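Local coordinates for protein quinoline 2-oxidoreductase large subunit (Pseudomonas putida, PDB 1T3Q) that probably oxidises quinoline at carbon 2, serving as the large subunit of a molybdenum hydroxylase and holding a molybdenum–pterin cytosine dinucleotide cofactor, at residues E423-Q428 with L637-H642; L345-V350 with V460-E465; E434-P439 with F661-C666; I400-V405 with T429-E434; V373-G378 with A745-P750. All coordinates share one frame; numbering follows the deposited sequence.

Contact 1 (E423-Q428 with L637-H642); sequences EGTYLQ and LANGGH
N639, on strand 636-649, packs against G424, T425 and Y426, where the chain enters helix 426-437. Its CB meets the edge of the Y426 ring in the ring plane, 3.6 Å from Y426 CE1. CG of N639 sits between its backbone N and carbonyl carbon (chi1 71°), a crowded position; the amide plane stands 86° from that of the Y426 ring. This CG lies 3.6 Å from T425 N, so the amide packs against the backbone just before the helix. T425 holds the N-cap position, but its hydroxyl is turned to D665 and makes no capping bond. The helix start thus rests on one face of a four-stranded mixed sheet, in which 636-649 runs antiparallel between 454-467 and 655-665. An alanine in place of N639 would keep the CB contact with Y426 but would probably open a gap beside G424 and T425. L637, two residues earlier on the strand, turns its CB the same way; its CD1 lies 4.2 Å from Y426 OH, and the two side chains cross obliquely. Y426 OH has a weak hydrogen bond to N464. At the far end a water links the segments, donating to E423 OE1 at 2.7 Å and accepting from L637 N at 2.9 Å. The E423 carboxylate also forms a salt bridge with K739, which bonds to L637 O as well.

Contact 2 (L345-V350 with V460-E465); sequences LGVYKV and VSVFNE. Unlike the reference sequence in segment 460-465: E465 (reference Asp).
V347 points its CB at strand 460-465 and divides its methyls between two residues of that strand. CG1 meets CG1 of V462 at 4.1 Å, the two valines crossing at a slant. CG2 lies 3.9 Å from CB of N464, and here the side chains slide past each other in opposite directions. Beside it the Y348 ring turns one face to V347 CG1, which stands 3.8 Å above the ring centre. V347 is thus fitted between its own neighbour and the strand, with its chi1 at 116°, off the staggered positions. The ring's far end reaches on to V462: Y348 OH is 3.8 Å from V462 CB, while the hydroxyl bonds to E383. These groups sit on a type II' beta turn from L345 to Y348, closed by Y348 N to L345 O at 3.0 Å, with G346 at its second position and positive phi (50°). The turn faces strand 454-467, an outermost strand of its sheet within this chain, and so brings together two regions assigned to molybdopterin cofactor-binding families (158-405 and 432-720). V462 and N464 point their CB atoms toward the turn, whereas F463 between them points its CB away and packs on S748 of helix 744-761. No direct hydrogen bond joins the segments; a water spans them, accepting from V347 N at 2.9 Å and donating to V462 O at 2.8 Å. V462 O also receives Q379 NE2, giving this buried carbonyl two donors. The amide of N464 turns a face to the G346 peptide, and its ND2 is held by Q419.

Contact 3 (E434-P439 with F661-C666); sequences EEMVNP and FAVEDC
The F661 ring turns one face to the last turn of helix 426-437: V437 CA stands 4.2 Å above the plane, over the ring centre, and M436 C lies over the same face. Over that same face, toward the CD1-CE1 rim, CE1 is 3.6 Å from M436 O and CD1 4.1 Å from M436 CB; toward the CD2 rim, CD2 takes V437 CG2 at 3.7 Å, the two side chains crossing at about a right angle. M436 then reaches past the ring to the next two residues of the strand. Its chain is extended at chi2 and bent at chi3 (74°), which brings CE to 3.7 Å from A662 O, while SD packs on V663 CG2 at 3.6 Å. F661 and V663, alternate residues of strand 655-665, both point their CB atoms to the helix; A662 between them points its CB away. The helix stops just beyond the contact, where N438 takes positive phi, and the side chain of N438 caps the next helix through A441 N. Just past the end of the strand, C666 touches the pterin cytosine dinucleotide. No hydrogen bond or charge pair crosses between the segments, and the touching side chains are all apolar. The hold of helix on sheet here therefore rests on shape and on hydrophobic burial, with M436 and F661 covering the largest areas.

Contact 4 (I400-V405 with T429-E434); sequences IRRRNV and TINLLE
R402 reaches from helix 397-402 across I430 to the polar flank of helix 426-437. Its CG stands anti to the carbonyl carbon (chi1 -66°), and the chain runs extended from there to NE. CG passes 4.1 Å from CG2 of I430, so the aliphatic part of the arginine lies against a branched apolar side chain. Farther out, NE comes 3.9 Å from CG of N431, whose amide is nearly coplanar with the guanidinium (planes 29° apart) and meets it at the edge. At the tip NH2 forms a salt bridge with OE1 of E434, modelled at a very short 2.5 Å, a length best treated as doubtful. The two side chains cross at about a right angle. NH1 donates to a water at 3.1 Å, and that water donates to E434 OE2 at 2.6 Å, so both carboxylate oxygens are tied to one guanidinium. The guanidinium's second charged partner, through NH1, is E399. Inside this polar margin CD1 of I430 packs on CB of R401 at 3.6 Å and on CB of V405 at 4.2 Å. R401 itself turns away at its end, to P397 O and to E383 and D387 of helix 375-393. The contact joins helices 397-402 and 426-437 over the sheet, beside its outer strand 454-467: V462 of that strand touches both R401 and I430, and L433 reaches on to strand 655-665.

Contact 5 (V373-G378 with A745-P750); sequences VGFTAG and AMISAP
T376 donates its hydroxyl hydrogen to M746 O, with OG1 to O at 2.6 Å. The donor approaches at 142° to the C=O and is tilted 26° from the carbonyl plane. OG1 lies anti to the carbonyl carbon of T376 (chi1 -53°), and the other branch, CG2, meets CG of P750 at 3.8 Å. Next to it F375 and I747 lie side by side and point the same way, with F375 CD2 3.9 Å from I747 CD1. Helices 375-393 and 744-761 come close here, the CA atoms of T376 and I747 being 4.5 Å apart. Helix 744-761 is kinked at P750, whose nitrogen has no hydrogen to give the preceding turn; the threonine hydroxyl serves M746 O, the carbonyl four residues back, from a neighbouring helix instead. An alanine in place of T376 would probably leave M746 O without this donor and open a gap beside the P750 ring. In the second shell K296 also bonds to T376 OG1 and to V373 O. V373 CG2 covers one face of the F375 ring, 3.6 Å above the plane and toward its rim. M746 packs on Y370 and R371 of the molybdenum pocket.

How the contacts relate
Contacts 1, 4 and 3 follow helix 426-437 from its start through its middle to its end, with centres 10 to 11 Å apart; contacts 3 and 4 share E434. Contacts 1, 2 and 3 meet through their neighbouring strands, as in A638 O to E465 N at 2.7 Å and N639 O to D665 N at 2.8 Å. Contact 5 lies across the sheet from helix 426-437: S748 OG is 2.7 Å from both S461 OG and H642 ND1. It also comes nearest the molybdenum, with nearest atoms of the F375 side chain and the ion about 7 Å apart. The F463 side chain of contact 2 is about 10 Å, nearest atoms, from the pterin dinucleotide, which C666 of contact 3 touches.

Contact 1 (E423-Q428 with L637-H642)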
# COMPACT_ATOMS: atom_id res chain seq x y z
N GLU B 423 -20.74 -41.44 1.06
CA GLU B 423 -19.53 -42.03 1.63
C GLU B 423 -19.20 -41.35 2.95
O GLU B 423 -18.99 -40.13 3.00
CB GLU B 423 -18.34 -41.92 0.65
CG GLU B 423 -17.62 -40.56 0.61
CD GLU B 423 -18.36 -39.49 -0.18
OE1 GLU B 423 -18.27 -38.31 0.21
OE2 GLU B 423 -19.02 -39.82 -1.19
N GLY B 424 -19.17 -42.14 4.02
CA GLY B 424 -18.87 -41.61 5.34
C GLY B 424 -18.64 -42.73 6.33
O GLY B 424 -18.90 -43.89 6.03
N THR B 425 -18.15 -42.37 7.52
CA THR B 425 -17.86 -43.36 8.56
C THR B 425 -18.76 -43.26 9.78
O THR B 425 -18.28 -43.30 10.92
CB THR B 425 -16.40 -43.23 9.02
OG1 THR B 425 -16.10 -41.85 9.26
CG2 THR B 425 -15.46 -43.76 7.95
N TYR B 426 -20.07 -43.15 9.57
CA TYR B 426 -21.00 -43.03 10.68
C TYR B 426 -20.86 -44.14 11.71
O TYR B 426 -20.63 -43.88 12.89
CB TYR B 426 -22.45 -43.01 10.18
CG TYR B 426 -22.75 -41.97 9.11
CD1 TYR B 426 -21.93 -40.86 8.92
CD2 TYR B 426 -23.89 -42.10 8.32
CE1 TYR B 426 -22.24 -39.89 7.96
CE2 TYR B 426 -24.21 -41.14 7.36
CZ TYR B 426 -23.38 -40.04 7.19
OH TYR B 426 -23.72 -39.09 6.25
N LEU B 427 -21.02 -45.39 11.28
CA LEU B 427 -20.93 -46.53 12.19
C LEU B 427 -19.57 -46.61 12.86
O LEU B 427 -19.49 -46.76 14.08
CB LEU B 427 -21.20 -47.85 11.45
CG LEU B 427 -21.13 -49.09 12.36
CD1 LEU B 427 -22.15 -48.96 13.48
CD2 LEU B 427 -21.39 -50.35 11.55
N GLN B 428 -18.51 -46.53 12.07
CA GLN B 428 -17.16 -46.62 12.62
C GLN B 428 -16.88 -45.50 13.63
O GLN B 428 -16.11 -45.70 14.57
CB GLN B 428 -16.12 -46.60 11.50
CG GLN B 428 -14.68 -46.63 11.99
CD GLN B 428 -13.68 -46.99 10.90
OE1 GLN B 428 -13.90 -46.70 9.72
NE2 GLN B 428 -12.57 -47.60 11.30
N LEU B 637 -20.33 -34.35 2.19
CA LEU B 637 -20.62 -34.56 3.60
C LEU B 637 -19.47 -35.10 4.44
O LEU B 637 -18.92 -36.16 4.14
CB LEU B 637 -21.79 -35.52 3.75
CG LEU B 637 -23.06 -35.18 2.96
CD1 LEU B 637 -24.11 -36.25 3.19
CD2 LEU B 637 -23.57 -33.81 3.38
N ALA B 638 -19.11 -34.37 5.48
CA ALA B 638 -18.06 -34.81 6.40
C ALA B 638 -18.82 -35.38 7.59
O ALA B 638 -20.04 -35.21 7.68
CB ALA B 638 -17.20 -33.63 6.84
N ASN B 639 -18.13 -36.06 8.50
CA ASN B 639 -18.83 -36.63 9.65
C ASN B 639 -17.89 -36.85 10.82
O ASN B 639 -16.67 -36.74 10.68
CB ASN B 639 -19.51 -37.96 9.26
CG ASN B 639 -18.51 -39.07 9.03
OD1 ASN B 639 -18.15 -39.81 9.95
ND2 ASN B 639 -18.04 -39.20 7.80
N GLY B 640 -18.46 -37.15 11.97
CA GLY B 640 -17.65 -37.39 13.14
C GLY B 640 -18.52 -37.56 14.37
O GLY B 640 -19.73 -37.76 14.27
N GLY B 641 -17.89 -37.48 15.53
CA GLY B 641 -18.61 -37.62 16.77
C GLY B 641 -17.84 -36.98 17.91
O GLY B 641 -16.64 -36.77 17.81
N HIS B 642 -18.56 -36.66 18.98
CA HIS B 642 -17.95 -36.06 20.15
C HIS B 642 -18.59 -36.66 21.38
O HIS B 642 -19.76 -37.03 21.37
CB HIS B 642 -18.18 -34.54 20.19
CG HIS B 642 -17.63 -33.81 19.01
ND1 HIS B 642 -18.33 -33.63 17.84
CD2 HIS B 642 -16.42 -33.23 18.81
CE1 HIS B 642 -17.58 -32.98 16.97
NE2 HIS B 642 -16.42 -32.73 17.53
O HOH W 1 -20.45 -36.74 0.60

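Contact 2 (L345-V350 with V460-E465)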
# COMPACT_ATOMS: atom_id res chain seq x y z
N LEU B 345 -32.36 -34.68 10.47
CA LEU B 345 -32.25 -36.13 10.64
C LEU B 345 -30.80 -36.55 10.81
O LEU B 345 -30.51 -37.68 11.21
CB LEU B 345 -32.85 -36.86 9.43
CG LEU B 345 -34.34 -36.59 9.20
CD1 LEU B 345 -34.83 -37.42 8.02
CD2 LEU B 345 -35.11 -36.93 10.45
N GLY B 346 -29.90 -35.63 10.49
CA GLY B 346 -28.49 -35.92 10.61
C GLY B 346 -28.05 -37.22 9.97
O GLY B 346 -28.25 -37.47 8.78
N VAL B 347 -27.48 -38.08 10.80
CA VAL B 347 -26.92 -39.36 10.38
C VAL B 347 -27.87 -40.56 10.48
O VAL B 347 -27.49 -41.69 10.15
CB VAL B 347 -25.65 -39.59 11.25
CG1 VAL B 347 -25.80 -40.79 12.14
CG2 VAL B 347 -24.44 -39.65 10.38
N TYR B 348 -29.11 -40.30 10.89
CA TYR B 348 -30.06 -41.38 11.13
C TYR B 348 -31.16 -41.63 10.10
O TYR B 348 -31.51 -40.76 9.31
CB TYR B 348 -30.71 -41.14 12.49
CG TYR B 348 -29.71 -40.78 13.57
CD1 TYR B 348 -29.00 -41.77 14.24
CD2 TYR B 348 -29.46 -39.44 13.90
CE1 TYR B 348 -28.06 -41.43 15.22
CE2 TYR B 348 -28.53 -39.10 14.87
CZ TYR B 348 -27.83 -40.10 15.53
OH TYR B 348 -26.91 -39.75 16.49
N LYS B 349 -31.69 -42.84 10.15
CA LYS B 349 -32.78 -43.26 9.28
C LYS B 349 -34.08 -43.11 10.07
O LYS B 349 -34.33 -43.85 11.02
CB LYS B 349 -32.56 -44.71 8.83
CG LYS B 349 -31.33 -44.89 7.94
CD LYS B 349 -31.20 -46.30 7.38
CE LYS B 349 -30.81 -47.31 8.44
NZ LYS B 349 -30.60 -48.67 7.85
N VAL B 350 -34.90 -42.14 9.67
CA VAL B 350 -36.18 -41.87 10.32
C VAL B 350 -37.20 -41.81 9.18
O VAL B 350 -37.23 -40.84 8.42
CB VAL B 350 -36.16 -40.52 11.07
CG1 VAL B 350 -37.45 -40.34 11.86
CG2 VAL B 350 -34.95 -40.46 12.00
N VAL B 460 -23.10 -37.96 24.44
CA VAL B 460 -22.67 -38.39 23.12
C VAL B 460 -23.36 -37.62 22.00
O VAL B 460 -24.55 -37.31 22.09
CB VAL B 460 -22.94 -39.90 22.92
CG1 VAL B 460 -22.56 -40.33 21.50
CG2 VAL B 460 -22.15 -40.70 23.93
N SER B 461 -22.59 -37.31 20.96
CA SER B 461 -23.12 -36.61 19.80
C SER B 461 -22.44 -37.11 18.54
O SER B 461 -21.22 -37.03 18.41
CB SER B 461 -22.89 -35.10 19.94
OG SER B 461 -23.30 -34.43 18.76
N VAL B 462 -23.24 -37.64 17.61
CA VAL B 462 -22.74 -38.13 16.34
C VAL B 462 -23.33 -37.24 15.26
O VAL B 462 -24.53 -36.94 15.29
CB VAL B 462 -23.16 -39.60 16.11
CG1 VAL B 462 -22.67 -40.08 14.76
CG2 VAL B 462 -22.59 -40.48 17.23
N PHE B 463 -22.50 -36.81 14.31
CA PHE B 463 -22.98 -35.91 13.27
C PHE B 463 -22.42 -36.16 11.88
O PHE B 463 -21.50 -36.95 11.68
CB PHE B 463 -22.61 -34.47 13.63
CG PHE B 463 -21.15 -34.16 13.42
CD1 PHE B 463 -20.19 -34.57 14.34
CD2 PHE B 463 -20.72 -33.53 12.25
CE1 PHE B 463 -18.83 -34.39 14.09
CE2 PHE B 463 -19.37 -33.34 11.99
CZ PHE B 463 -18.41 -33.77 12.91
N ASN B 464 -23.02 -35.47 10.92
CA ASN B 464 -22.57 -35.45 9.54
C ASN B 464 -22.70 -33.95 9.27
O ASN B 464 -23.37 -33.25 10.04
CB ASN B 464 -23.44 -36.35 8.63
CG ASN B 464 -24.75 -35.72 8.23
OD1 ASN B 464 -25.24 -34.79 8.86
ND2 ASN B 464 -25.35 -36.25 7.16
N GLU B 465 -22.05 -33.44 8.24
CA GLU B 465 -22.07 -32.01 7.98
C GLU B 465 -21.86 -31.69 6.51
O GLU B 465 -21.03 -32.32 5.85
CB GLU B 465 -20.95 -31.37 8.82
CG GLU B 465 -20.53 -29.96 8.43
CD GLU B 465 -19.22 -29.53 9.11
OE1 GLU B 465 -18.86 -28.34 9.00
OE2 GLU B 465 -18.55 -30.38 9.73
O HOH W 2 -26.44 -36.87 13.26

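Contact 3 (E434-P439 with F661-C666)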
# COMPACT_ATOMS: atom_id res chain seq x y z
N GLU B 434 -16.84 -44.88 21.30
CA GLU B 434 -17.07 -45.69 22.49
C GLU B 434 -15.74 -46.21 23.04
O GLU B 434 -15.53 -46.20 24.25
CB GLU B 434 -18.00 -46.87 22.18
CG GLU B 434 -18.25 -47.76 23.38
CD GLU B 434 -19.35 -48.78 23.14
OE1 GLU B 434 -19.35 -49.40 22.06
OE2 GLU B 434 -20.20 -48.97 24.04
N GLU B 435 -14.84 -46.65 22.16
CA GLU B 435 -13.53 -47.14 22.58
C GLU B 435 -12.77 -46.04 23.33
O GLU B 435 -12.15 -46.28 24.36
CB GLU B 435 -12.71 -47.58 21.37
N MET B 436 -12.81 -44.83 22.78
CA MET B 436 -12.12 -43.70 23.39
C MET B 436 -12.67 -43.42 24.78
O MET B 436 -11.91 -43.19 25.73
CB MET B 436 -12.28 -42.46 22.51
CG MET B 436 -11.60 -42.59 21.16
SD MET B 436 -11.86 -41.14 20.12
CE MET B 436 -10.77 -39.94 20.92
N VAL B 437 -13.99 -43.43 24.90
CA VAL B 437 -14.66 -43.15 26.16
C VAL B 437 -14.49 -44.24 27.22
O VAL B 437 -14.25 -43.93 28.38
CB VAL B 437 -16.18 -42.92 25.93
CG1 VAL B 437 -16.92 -42.88 27.26
CG2 VAL B 437 -16.38 -41.62 25.18
N ASN B 438 -14.61 -45.50 26.81
CA ASN B 438 -14.49 -46.62 27.73
C ASN B 438 -15.61 -46.49 28.76
O ASN B 438 -15.35 -46.28 29.94
CB ASN B 438 -13.13 -46.59 28.44
CG ASN B 438 -12.89 -47.83 29.28
OD1 ASN B 438 -13.81 -48.61 29.54
ND2 ASN B 438 -11.65 -48.02 29.71
N PRO B 439 -16.87 -46.61 28.31
CA PRO B 439 -18.04 -46.50 29.19
C PRO B 439 -18.00 -47.34 30.46
O PRO B 439 -18.51 -46.93 31.50
CB PRO B 439 -19.20 -46.87 28.26
CG PRO B 439 -18.56 -47.75 27.23
CD PRO B 439 -17.27 -47.04 26.96
N PHE B 661 -13.76 -36.02 23.97
CA PHE B 661 -13.27 -36.96 22.97
C PHE B 661 -13.87 -36.57 21.63
O PHE B 661 -15.05 -36.24 21.54
CB PHE B 661 -13.73 -38.37 23.34
CG PHE B 661 -13.38 -38.78 24.75
CD1 PHE B 661 -12.13 -39.30 25.05
CD2 PHE B 661 -14.31 -38.63 25.77
CE1 PHE B 661 -11.81 -39.68 26.36
CE2 PHE B 661 -13.99 -39.01 27.08
CZ PHE B 661 -12.74 -39.53 27.37
N ALA B 662 -13.04 -36.59 20.59
CA ALA B 662 -13.51 -36.23 19.26
C ALA B 662 -13.05 -37.21 18.19
O ALA B 662 -11.90 -37.65 18.18
CB ALA B 662 -13.04 -34.82 18.90
N VAL B 663 -13.96 -37.55 17.29
CA VAL B 663 -13.65 -38.42 16.16
C VAL B 663 -14.06 -37.60 14.94
O VAL B 663 -15.22 -37.20 14.81
CB VAL B 663 -14.47 -39.73 16.18
CG1 VAL B 663 -14.26 -40.48 14.87
CG2 VAL B 663 -14.05 -40.59 17.35
N GLU B 664 -13.11 -37.33 14.05
CA GLU B 664 -13.41 -36.53 12.87
C GLU B 664 -13.04 -37.19 11.56
O GLU B 664 -11.99 -37.82 11.45
CB GLU B 664 -12.70 -35.17 12.96
CG GLU B 664 -12.75 -34.34 11.68
CD GLU B 664 -14.14 -33.80 11.37
OE1 GLU B 664 -14.41 -33.46 10.20
OE2 GLU B 664 -14.96 -33.69 12.31
N ASP B 665 -13.93 -37.06 10.58
CA ASP B 665 -13.68 -37.59 9.26
C ASP B 665 -13.99 -36.48 8.27
O ASP B 665 -15.15 -36.26 7.91
CB ASP B 665 -14.57 -38.81 8.95
CG ASP B 665 -14.18 -39.51 7.65
OD1 ASP B 665 -13.69 -38.85 6.71
OD2 ASP B 665 -14.39 -40.74 7.55
N CYS B 666 -12.95 -35.77 7.85
CA CYS B 666 -13.09 -34.69 6.88
C CYS B 666 -12.39 -35.15 5.61
O CYS B 666 -11.74 -34.37 4.91
CB CYS B 666 -12.44 -33.40 7.40
SG CYS B 666 -10.69 -33.54 7.88

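Contact 4 (I400-V405 with T429-E434)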
# COMPACT_ATOMS: atom_id res chain seq x y z
N ILE B 400 -27.97 -47.50 20.74
CA ILE B 400 -29.20 -47.02 20.11
C ILE B 400 -28.88 -46.32 18.79
O ILE B 400 -29.69 -46.34 17.85
CB ILE B 400 -30.00 -46.07 21.03
CG1 ILE B 400 -31.41 -45.89 20.47
CG2 ILE B 400 -29.29 -44.72 21.16
CD1 ILE B 400 -32.38 -45.24 21.43
N ARG B 401 -27.70 -45.71 18.70
CA ARG B 401 -27.30 -45.04 17.47
C ARG B 401 -26.93 -46.05 16.38
O ARG B 401 -27.25 -45.84 15.21
CB ARG B 401 -26.14 -44.06 17.74
CG ARG B 401 -26.60 -42.80 18.48
CD ARG B 401 -25.44 -41.89 18.85
NE ARG B 401 -25.89 -40.60 19.38
CZ ARG B 401 -26.38 -40.41 20.61
NH1 ARG B 401 -26.49 -41.42 21.46
NH2 ARG B 401 -26.74 -39.18 20.98
N ARG B 402 -26.28 -47.14 16.76
CA ARG B 402 -25.92 -48.18 15.78
C ARG B 402 -27.17 -48.72 15.09
O ARG B 402 -27.14 -49.09 13.92
CB ARG B 402 -25.23 -49.36 16.45
CG ARG B 402 -23.88 -49.06 17.05
CD ARG B 402 -23.18 -50.35 17.45
NE ARG B 402 -21.91 -50.06 18.11
CZ ARG B 402 -21.75 -49.99 19.42
NH1 ARG B 402 -22.78 -50.21 20.23
NH2 ARG B 402 -20.57 -49.68 19.93
N ARG B 403 -28.28 -48.76 15.83
CA ARG B 403 -29.53 -49.29 15.30
C ARG B 403 -30.31 -48.33 14.42
O ARG B 403 -31.32 -48.71 13.83
CB ARG B 403 -30.42 -49.75 16.46
CG ARG B 403 -29.76 -50.78 17.35
CD ARG B 403 -30.65 -51.20 18.49
NE ARG B 403 -30.00 -52.19 19.34
CZ ARG B 403 -30.60 -52.85 20.32
NH1 ARG B 403 -29.92 -53.73 21.04
NH2 ARG B 403 -31.88 -52.63 20.59
N ASN B 404 -29.85 -47.08 14.31
CA ASN B 404 -30.56 -46.10 13.50
C ASN B 404 -29.70 -45.37 12.47
O ASN B 404 -30.22 -44.69 11.59
CB ASN B 404 -31.23 -45.09 14.41
CG ASN B 404 -32.36 -45.69 15.21
OD1 ASN B 404 -33.44 -45.97 14.67
ND2 ASN B 404 -32.12 -45.93 16.49
N VAL B 405 -28.39 -45.51 12.59
CA VAL B 405 -27.47 -44.84 11.68
C VAL B 405 -27.47 -45.43 10.28
O VAL B 405 -27.75 -46.62 10.10
CB VAL B 405 -26.03 -44.88 12.24
CG1 VAL B 405 -25.48 -46.31 12.18
CG2 VAL B 405 -25.14 -43.95 11.48
N THR B 429 -17.52 -44.35 13.44
CA THR B 429 -17.33 -43.24 14.38
C THR B 429 -17.92 -43.59 15.75
O THR B 429 -17.30 -43.36 16.78
CB THR B 429 -17.99 -41.95 13.86
OG1 THR B 429 -17.21 -41.43 12.77
CG2 THR B 429 -18.07 -40.91 14.96
N ILE B 430 -19.12 -44.15 15.74
CA ILE B 430 -19.79 -44.55 16.98
C ILE B 430 -18.92 -45.55 17.75
O ILE B 430 -18.72 -45.42 18.96
CB ILE B 430 -21.15 -45.20 16.68
CG1 ILE B 430 -22.07 -44.20 15.98
CG2 ILE B 430 -21.78 -45.71 17.98
CD1 ILE B 430 -23.39 -44.80 15.50
N ASN B 431 -18.39 -46.54 17.03
CA ASN B 431 -17.56 -47.57 17.64
C ASN B 431 -16.24 -47.03 18.17
O ASN B 431 -15.81 -47.40 19.27
CB ASN B 431 -17.28 -48.68 16.62
CG ASN B 431 -18.52 -49.50 16.30
OD1 ASN B 431 -18.59 -50.15 15.25
ND2 ASN B 431 -19.49 -49.48 17.20
N LEU B 432 -15.61 -46.15 17.40
CA LEU B 432 -14.33 -45.57 17.81
C LEU B 432 -14.53 -44.67 19.03
O LEU B 432 -13.74 -44.69 19.97
CB LEU B 432 -13.74 -44.74 16.66
CG LEU B 432 -12.22 -44.65 16.53
CD1 LEU B 432 -11.88 -43.42 15.70
CD2 LEU B 432 -11.55 -44.57 17.89
N LEU B 433 -15.60 -43.88 19.00
CA LEU B 433 -15.91 -42.97 20.09
C LEU B 433 -16.12 -43.76 21.38
O LEU B 433 -15.62 -43.38 22.44
CB LEU B 433 -17.17 -42.17 19.74
CG LEU B 433 -17.51 -40.93 20.58
CD1 LEU B 433 -16.33 -39.97 20.58
CD2 LEU B 433 -18.75 -40.25 19.99
N GLU B 434 -16.84 -44.88 21.30
CA GLU B 434 -17.07 -45.69 22.49
C GLU B 434 -15.74 -46.21 23.04
O GLU B 434 -15.53 -46.20 24.25
CB GLU B 434 -18.00 -46.87 22.18
CG GLU B 434 -18.25 -47.76 23.38
CD GLU B 434 -19.35 -48.78 23.14
OE1 GLU B 434 -19.35 -49.40 22.06
OE2 GLU B 434 -20.20 -48.97 24.04
O HOH W 3 -22.47 -50.02 23.29

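Contact 5 (V373-G378 with A745-P750)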
# COMPACT_ATOMS: atom_id res chain seq x y z
N VAL B 373 -23.81 -22.37 12.48
CA VAL B 373 -25.11 -21.75 12.21
C VAL B 373 -26.31 -22.46 12.85
O VAL B 373 -26.25 -22.85 14.01
CB VAL B 373 -25.34 -21.57 10.67
CG1 VAL B 373 -24.31 -20.61 10.12
CG2 VAL B 373 -25.25 -22.91 9.94
N GLY B 374 -27.39 -22.61 12.09
CA GLY B 374 -28.58 -23.24 12.63
C GLY B 374 -28.52 -24.74 12.88
O GLY B 374 -29.44 -25.30 13.49
N PHE B 375 -27.45 -25.39 12.43
CA PHE B 375 -27.33 -26.84 12.62
C PHE B 375 -27.19 -27.22 14.09
O PHE B 375 -27.64 -28.27 14.52
CB PHE B 375 -26.11 -27.37 11.85
CG PHE B 375 -26.04 -26.94 10.41
CD1 PHE B 375 -27.18 -26.95 9.60
CD2 PHE B 375 -24.83 -26.55 9.84
CE1 PHE B 375 -27.11 -26.59 8.27
CE2 PHE B 375 -24.75 -26.19 8.50
CZ PHE B 375 -25.89 -26.21 7.71
N THR B 376 -26.56 -26.34 14.87
CA THR B 376 -26.32 -26.61 16.28
C THR B 376 -27.53 -26.89 17.17
O THR B 376 -27.54 -27.88 17.91
CB THR B 376 -25.50 -25.47 16.93
OG1 THR B 376 -24.30 -25.25 16.17
CG2 THR B 376 -25.11 -25.84 18.36
N ALA B 377 -28.56 -26.04 17.11
CA ALA B 377 -29.73 -26.22 17.97
C ALA B 377 -30.38 -27.59 17.84
O ALA B 377 -30.63 -28.26 18.85
CB ALA B 377 -30.76 -25.12 17.69
N GLY B 378 -30.66 -27.99 16.61
CA GLY B 378 -31.30 -29.29 16.38
C GLY B 378 -30.41 -30.45 16.79
O GLY B 378 -30.90 -31.48 17.23
N ALA B 745 -16.98 -29.02 15.14
CA ALA B 745 -17.10 -29.03 16.59
C ALA B 745 -18.23 -28.16 17.14
O ALA B 745 -18.80 -28.47 18.17
CB ALA B 745 -15.77 -28.64 17.24
N MET B 746 -18.54 -27.06 16.46
CA MET B 746 -19.61 -26.18 16.94
C MET B 746 -20.98 -26.68 16.52
O MET B 746 -22.01 -26.15 16.94
CB MET B 746 -19.40 -24.74 16.47
CG MET B 746 -18.74 -23.85 17.54
SD MET B 746 -19.68 -23.81 19.10
CE MET B 746 -21.06 -22.74 18.62
N ILE B 747 -21.00 -27.70 15.67
CA ILE B 747 -22.27 -28.28 15.26
C ILE B 747 -22.60 -29.37 16.27
O ILE B 747 -23.70 -29.43 16.81
CB ILE B 747 -22.18 -28.95 13.87
CG1 ILE B 747 -22.03 -27.89 12.77
CG2 ILE B 747 -23.41 -29.81 13.62
CD1 ILE B 747 -21.78 -28.47 11.40
N SER B 748 -21.60 -30.20 16.55
CA SER B 748 -21.74 -31.36 17.43
C SER B 748 -21.30 -31.28 18.89
O SER B 748 -21.99 -31.78 19.77
CB SER B 748 -21.05 -32.54 16.75
OG SER B 748 -21.02 -33.69 17.57
N ALA B 749 -20.15 -30.67 19.17
CA ALA B 749 -19.69 -30.60 20.56
C ALA B 749 -20.72 -29.99 21.53
O ALA B 749 -20.82 -30.43 22.67
CB ALA B 749 -18.36 -29.85 20.64
N PRO B 750 -21.48 -28.98 21.10
CA PRO B 750 -22.44 -28.43 22.07
C PRO B 750 -23.44 -29.51 22.51
O PRO B 750 -23.85 -29.55 23.67
CB PRO B 750 -23.11 -27.30 21.30
CG PRO B 750 -22.04 -26.86 20.34
CD PRO B 750 -21.48 -28.18 19.86